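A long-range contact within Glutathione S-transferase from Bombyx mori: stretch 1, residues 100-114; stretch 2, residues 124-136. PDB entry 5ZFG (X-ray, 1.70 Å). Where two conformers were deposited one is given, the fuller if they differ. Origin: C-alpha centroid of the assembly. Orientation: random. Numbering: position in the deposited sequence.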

# COMPACT_ATOMS: atom_id res chain seq x y z
N CYS B 100 4.24 2.09 -1.08
CA CYS B 100 2.90 2.67 -1.14
C CYS B 100 2.73 3.56 -2.36
O CYS B 100 1.69 3.53 -3.02
CB CYS B 100 2.63 3.48 0.14
SG CYS B 100 2.43 2.48 1.63
N PHE B 101 3.76 4.36 -2.67
CA PHE B 101 3.73 5.28 -3.80
C PHE B 101 3.58 4.52 -5.11
O PHE B 101 2.82 4.93 -5.99
CB PHE B 101 5.01 6.13 -3.80
CG PHE B 101 5.28 6.88 -5.10
CD1 PHE B 101 4.43 7.87 -5.54
CD2 PHE B 101 6.42 6.59 -5.86
CE1 PHE B 101 4.67 8.56 -6.73
CE2 PHE B 101 6.68 7.28 -7.06
CZ PHE B 101 5.80 8.26 -7.49
N ASN B 102 4.25 3.38 -5.25
CA ASN B 102 4.04 2.58 -6.45
C ASN B 102 2.62 2.07 -6.54
O ASN B 102 1.99 2.13 -7.60
CB ASN B 102 5.02 1.40 -6.52
CG ASN B 102 4.90 0.68 -7.84
OD1 ASN B 102 5.35 1.21 -8.85
ND2 ASN B 102 4.28 -0.50 -7.84
N LEU B 103 2.09 1.56 -5.43
CA LEU B 103 0.75 0.98 -5.43
C LEU B 103 -0.32 2.04 -5.64
O LEU B 103 -1.27 1.84 -6.41
CB LEU B 103 0.51 0.24 -4.11
CG LEU B 103 -0.91 -0.30 -3.81
CD1 LEU B 103 -1.38 -1.27 -4.88
CD2 LEU B 103 -0.94 -0.99 -2.45
N SER B 104 -0.17 3.18 -4.97
CA SER B 104 -1.23 4.19 -4.96
C SER B 104 -1.24 5.07 -6.20
O SER B 104 -2.30 5.59 -6.57
CB SER B 104 -1.10 5.09 -3.73
OG SER B 104 -0.03 6.02 -3.88
N SER B 105 -0.08 5.28 -6.83
CA SER B 105 0.05 6.35 -7.82
C SER B 105 0.87 5.96 -9.04
O SER B 105 0.40 6.04 -10.18
CB SER B 105 0.70 7.58 -7.15
OG SER B 105 0.05 7.89 -5.92
N TYR B 106 2.13 5.56 -8.82
CA TYR B 106 3.06 5.38 -9.93
C TYR B 106 2.60 4.27 -10.86
O TYR B 106 2.42 4.49 -12.06
CB TYR B 106 4.47 5.10 -9.40
CG TYR B 106 5.61 5.19 -10.42
CD1 TYR B 106 6.14 6.42 -10.82
CD2 TYR B 106 6.19 4.03 -10.95
CE1 TYR B 106 7.20 6.50 -11.72
CE2 TYR B 106 7.25 4.10 -11.86
CZ TYR B 106 7.75 5.33 -12.24
OH TYR B 106 8.80 5.38 -13.14
N TYR B 107 2.44 3.06 -10.33
CA TYR B 107 1.93 1.96 -11.14
C TYR B 107 0.49 2.22 -11.60
O TYR B 107 0.12 1.89 -12.73
CB TYR B 107 2.04 0.65 -10.35
CG TYR B 107 1.67 -0.60 -11.11
CD1 TYR B 107 2.13 -0.80 -12.41
CD2 TYR B 107 0.87 -1.58 -10.53
CE1 TYR B 107 1.79 -1.95 -13.12
CE2 TYR B 107 0.55 -2.74 -11.22
CZ TYR B 107 1.00 -2.92 -12.52
OH TYR B 107 0.68 -4.08 -13.20
N ALA B 108 -0.32 2.83 -10.74
CA ALA B 108 -1.72 3.09 -11.08
C ALA B 108 -1.83 3.97 -12.32
O ALA B 108 -2.59 3.67 -13.24
CB ALA B 108 -2.43 3.75 -9.90
N ASN B 109 -1.04 5.05 -12.37
CA ASN B 109 -1.09 5.99 -13.50
C ASN B 109 -0.38 5.42 -14.72
O ASN B 109 -0.88 5.54 -15.84
CB ASN B 109 -0.44 7.33 -13.12
CG ASN B 109 -1.33 8.18 -12.26
OD1 ASN B 109 -2.51 7.91 -12.11
ND2 ASN B 109 -0.75 9.23 -11.68
N ILE B 110 0.82 4.85 -14.53
CA ILE B 110 1.58 4.36 -15.68
C ILE B 110 0.83 3.23 -16.36
O ILE B 110 0.64 3.24 -17.58
CB ILE B 110 3.00 3.96 -15.26
CG1 ILE B 110 3.84 5.23 -15.08
CG2 ILE B 110 3.64 3.02 -16.29
CD1 ILE B 110 5.19 5.00 -14.45
N SER B 111 0.34 2.25 -15.58
CA SER B 111 -0.30 1.09 -16.18
C SER B 111 -1.62 1.44 -16.84
O SER B 111 -1.98 0.81 -17.84
CB SER B 111 -0.51 -0.01 -15.14
OG SER B 111 -1.53 0.36 -14.24
N ALA B 112 -2.35 2.44 -16.32
CA ALA B 112 -3.56 2.87 -17.00
C ALA B 112 -3.26 3.31 -18.42
O ALA B 112 -4.06 3.09 -19.34
CB ALA B 112 -4.24 4.00 -16.22
N TYR B 113 -2.08 3.89 -18.64
CA TYR B 113 -1.72 4.34 -19.97
C TYR B 113 -1.06 3.23 -20.80
O TYR B 113 -1.44 3.02 -21.96
CB TYR B 113 -0.79 5.53 -19.85
CG TYR B 113 -0.50 6.21 -21.16
CD1 TYR B 113 -1.36 7.18 -21.65
CD2 TYR B 113 0.63 5.89 -21.90
CE1 TYR B 113 -1.10 7.82 -22.84
CE2 TYR B 113 0.90 6.52 -23.10
CZ TYR B 113 0.03 7.49 -23.56
OH TYR B 113 0.28 8.13 -24.75
N THR B 114 -0.07 2.54 -20.23
CA THR B 114 0.63 1.51 -20.99
C THR B 114 -0.25 0.28 -21.25
O THR B 114 0.15 -0.57 -22.04
CB THR B 114 1.95 1.10 -20.31
OG1 THR B 114 1.71 0.67 -18.97
CG2 THR B 114 2.93 2.28 -20.27
N ARG B 124 -5.76 5.44 -24.42
CA ARG B 124 -4.62 6.35 -24.26
C ARG B 124 -5.09 7.75 -24.62
O ARG B 124 -5.35 8.05 -25.79
CB ARG B 124 -3.45 5.91 -25.12
CG ARG B 124 -2.74 4.63 -24.63
CD ARG B 124 -1.39 4.46 -25.30
NE ARG B 124 -0.64 3.34 -24.75
CZ ARG B 124 -0.20 2.29 -25.46
NH1 ARG B 124 -0.42 2.21 -26.76
NH2 ARG B 124 0.47 1.32 -24.85
N THR B 125 -5.20 8.61 -23.61
CA THR B 125 -5.79 9.93 -23.71
C THR B 125 -4.78 11.01 -23.33
O THR B 125 -3.77 10.72 -22.67
CB THR B 125 -7.02 10.04 -22.79
OG1 THR B 125 -6.61 9.91 -21.43
CG2 THR B 125 -8.05 8.96 -23.13
N PRO B 126 -5.00 12.26 -23.75
CA PRO B 126 -4.15 13.36 -23.27
C PRO B 126 -4.01 13.43 -21.76
O PRO B 126 -2.92 13.74 -21.27
CB PRO B 126 -4.88 14.60 -23.80
CG PRO B 126 -5.58 14.13 -25.02
CD PRO B 126 -5.96 12.70 -24.78
N LEU B 127 -5.08 13.19 -21.01
CA LEU B 127 -4.97 13.29 -19.56
C LEU B 127 -4.20 12.10 -19.00
O LEU B 127 -3.40 12.27 -18.06
CB LEU B 127 -6.36 13.38 -18.92
CG LEU B 127 -6.33 13.47 -17.39
CD1 LEU B 127 -5.52 14.67 -16.93
CD2 LEU B 127 -7.74 13.51 -16.81
N GLY B 128 -4.39 10.91 -19.58
CA GLY B 128 -3.61 9.76 -19.14
C GLY B 128 -2.12 9.94 -19.40
O GLY B 128 -1.28 9.57 -18.57
N LEU B 129 -1.79 10.52 -20.55
CA LEU B 129 -0.40 10.83 -20.85
C LEU B 129 0.16 11.85 -19.87
O LEU B 129 1.31 11.72 -19.41
CB LEU B 129 -0.28 11.35 -22.29
CG LEU B 129 1.08 11.88 -22.72
CD1 LEU B 129 2.12 10.77 -22.60
CD2 LEU B 129 1.03 12.42 -24.15
N LYS B 130 -0.64 12.87 -19.54
CA LYS B 130 -0.19 13.86 -18.56
C LYS B 130 0.07 13.20 -17.22
O LYS B 130 1.05 13.54 -16.53
CB LYS B 130 -1.23 14.97 -18.42
CG LYS B 130 -0.82 16.06 -17.45
CD LYS B 130 0.40 16.80 -17.96
CE LYS B 130 0.08 18.26 -18.21
NZ LYS B 130 1.28 19.12 -18.46
N LYS B 131 -0.78 12.26 -16.83
CA LYS B 131 -0.62 11.62 -15.53
C LYS B 131 0.60 10.71 -15.50
O LYS B 131 1.23 10.57 -14.44
CB LYS B 131 -1.90 10.87 -15.17
CG LYS B 131 -3.06 11.82 -14.74
CD LYS B 131 -4.34 11.06 -14.49
CE LYS B 131 -5.52 12.00 -14.21
NZ LYS B 131 -5.58 12.46 -12.80
N VAL B 132 0.97 10.11 -16.63
CA VAL B 132 2.25 9.40 -16.70
C VAL B 132 3.39 10.36 -16.40
O VAL B 132 4.28 10.06 -15.59
CB VAL B 132 2.44 8.73 -18.07
CG1 VAL B 132 3.86 8.21 -18.19
CG2 VAL B 132 1.43 7.62 -18.29
N HIS B 133 3.36 11.54 -17.02
CA HIS B 133 4.46 12.48 -16.81
C HIS B 133 4.47 13.01 -15.38
O HIS B 133 5.55 13.27 -14.83
CB HIS B 133 4.38 13.62 -17.84
CG HIS B 133 4.92 13.24 -19.18
ND1 HIS B 133 6.27 13.06 -19.41
CD2 HIS B 133 4.30 12.94 -20.35
CE1 HIS B 133 6.46 12.70 -20.67
NE2 HIS B 133 5.28 12.62 -21.26
N ILE B 134 3.31 13.17 -14.75
CA ILE B 134 3.30 13.61 -13.35
C ILE B 134 3.92 12.55 -12.44
O ILE B 134 4.69 12.88 -11.53
CB ILE B 134 1.86 13.97 -12.93
CG1 ILE B 134 1.44 15.28 -13.61
CG2 ILE B 134 1.78 14.13 -11.42
CD1 ILE B 134 -0.04 15.42 -13.82
N SER B 135 3.64 11.26 -12.70
CA SER B 135 4.23 10.19 -11.89
C SER B 135 5.74 10.14 -12.05
O SER B 135 6.47 9.98 -11.07
CB SER B 135 3.61 8.85 -12.27
OG SER B 135 2.23 8.82 -11.98
N LEU B 136 6.21 10.22 -13.31
CA LEU B 136 7.65 10.29 -13.54
C LEU B 136 8.24 11.50 -12.85
O LEU B 136 9.31 11.41 -12.22
CB LEU B 136 7.92 10.32 -15.05
CG LEU B 136 7.54 9.03 -15.77
CD1 LEU B 136 7.44 9.23 -17.27
CD2 LEU B 136 8.56 7.94 -15.43
O HOH W 1 -2.44 7.55 -16.85

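Val132 lies at the apolar centre of the contact. Its CA is 5.2 Å from the CA of Ile110. The two helices run roughly antiparallel here, with 144° between their directions and axes 8.4 Å apart at closest approach. Val132 CG2 packs 3.4 Å from Tyr113 CB and 4.2 Å from Ile110 CA, so this methyl sits closest to the start of the Tyr113 side chain, with the Ile110 backbone a little farther off. Val132 CG1 and Ile110 CG1 are 4.3 Å apart, a looser contact.

Tyr113 has the largest area covered by the other stretch. Its CA-to-CB bond points sideways, but with chi1 at t the ring comes nearer to the second helix. Tyr113 CE1 lies 3.7 Å from Leu129 CB. Tyr113 CD1 is 3.6 Å from Gly128 C and 3.5 Å from Leu129 N, so the ring rests against main chain as well as side chain. Gly128 has no side chain, and an ideal CB there would be 3.5 Å from Tyr113 CD1 and 3.3 Å from Thr125 OG1. Thr125 caps this helix: Gly128 N donates to Thr125 OG1 at 3.1 Å.

Further along, Tyr106 pairs with Ser135. Tyr106 CD1 is 3.6 Å from Ser135 O, which sits at the ring edge. The ring continues toward Leu136, with Tyr106 CZ 4.2 Å from Leu136 CD2. Phe101 makes a lighter contact: Phe101 CZ is 4.0 Å from Ser135 O, again at the ring edge.

Asn109 and Ser135 both point toward the opposing helix. Asn109 ND2 donates a hydrogen bond to Ser135 OG at 3.0 Å, with an angle of 152° at the hydrogen. This bond ties the two helices together through side chains. The Asn109 amide also packs on Lys131, with Asn109 CG 4.0 Å from Lys131 CB. The rest of the Lys131 side chain leads away. A water adds a second polar link. It donates to Asn109 O at 2.7 Å and to Gly128 O at 2.9 Å, bridging the two backbones.

Arg124 closes the contact at an exposed edge, before the second helix begins. Arg124 NE donates to Tyr113 O at 2.9 Å. The acceptor lies near the guanidinium plane, and the angle at the hydrogen is 138°, so the bond is short but bent. Arg124 CD lies over one face of the Tyr113 ring, 4.0 Å from the ring centroid and 20° off the normal, a CH-pi contact. Arg124 thus meets Tyr113 in two ways, at its backbone carbonyl and at its ring.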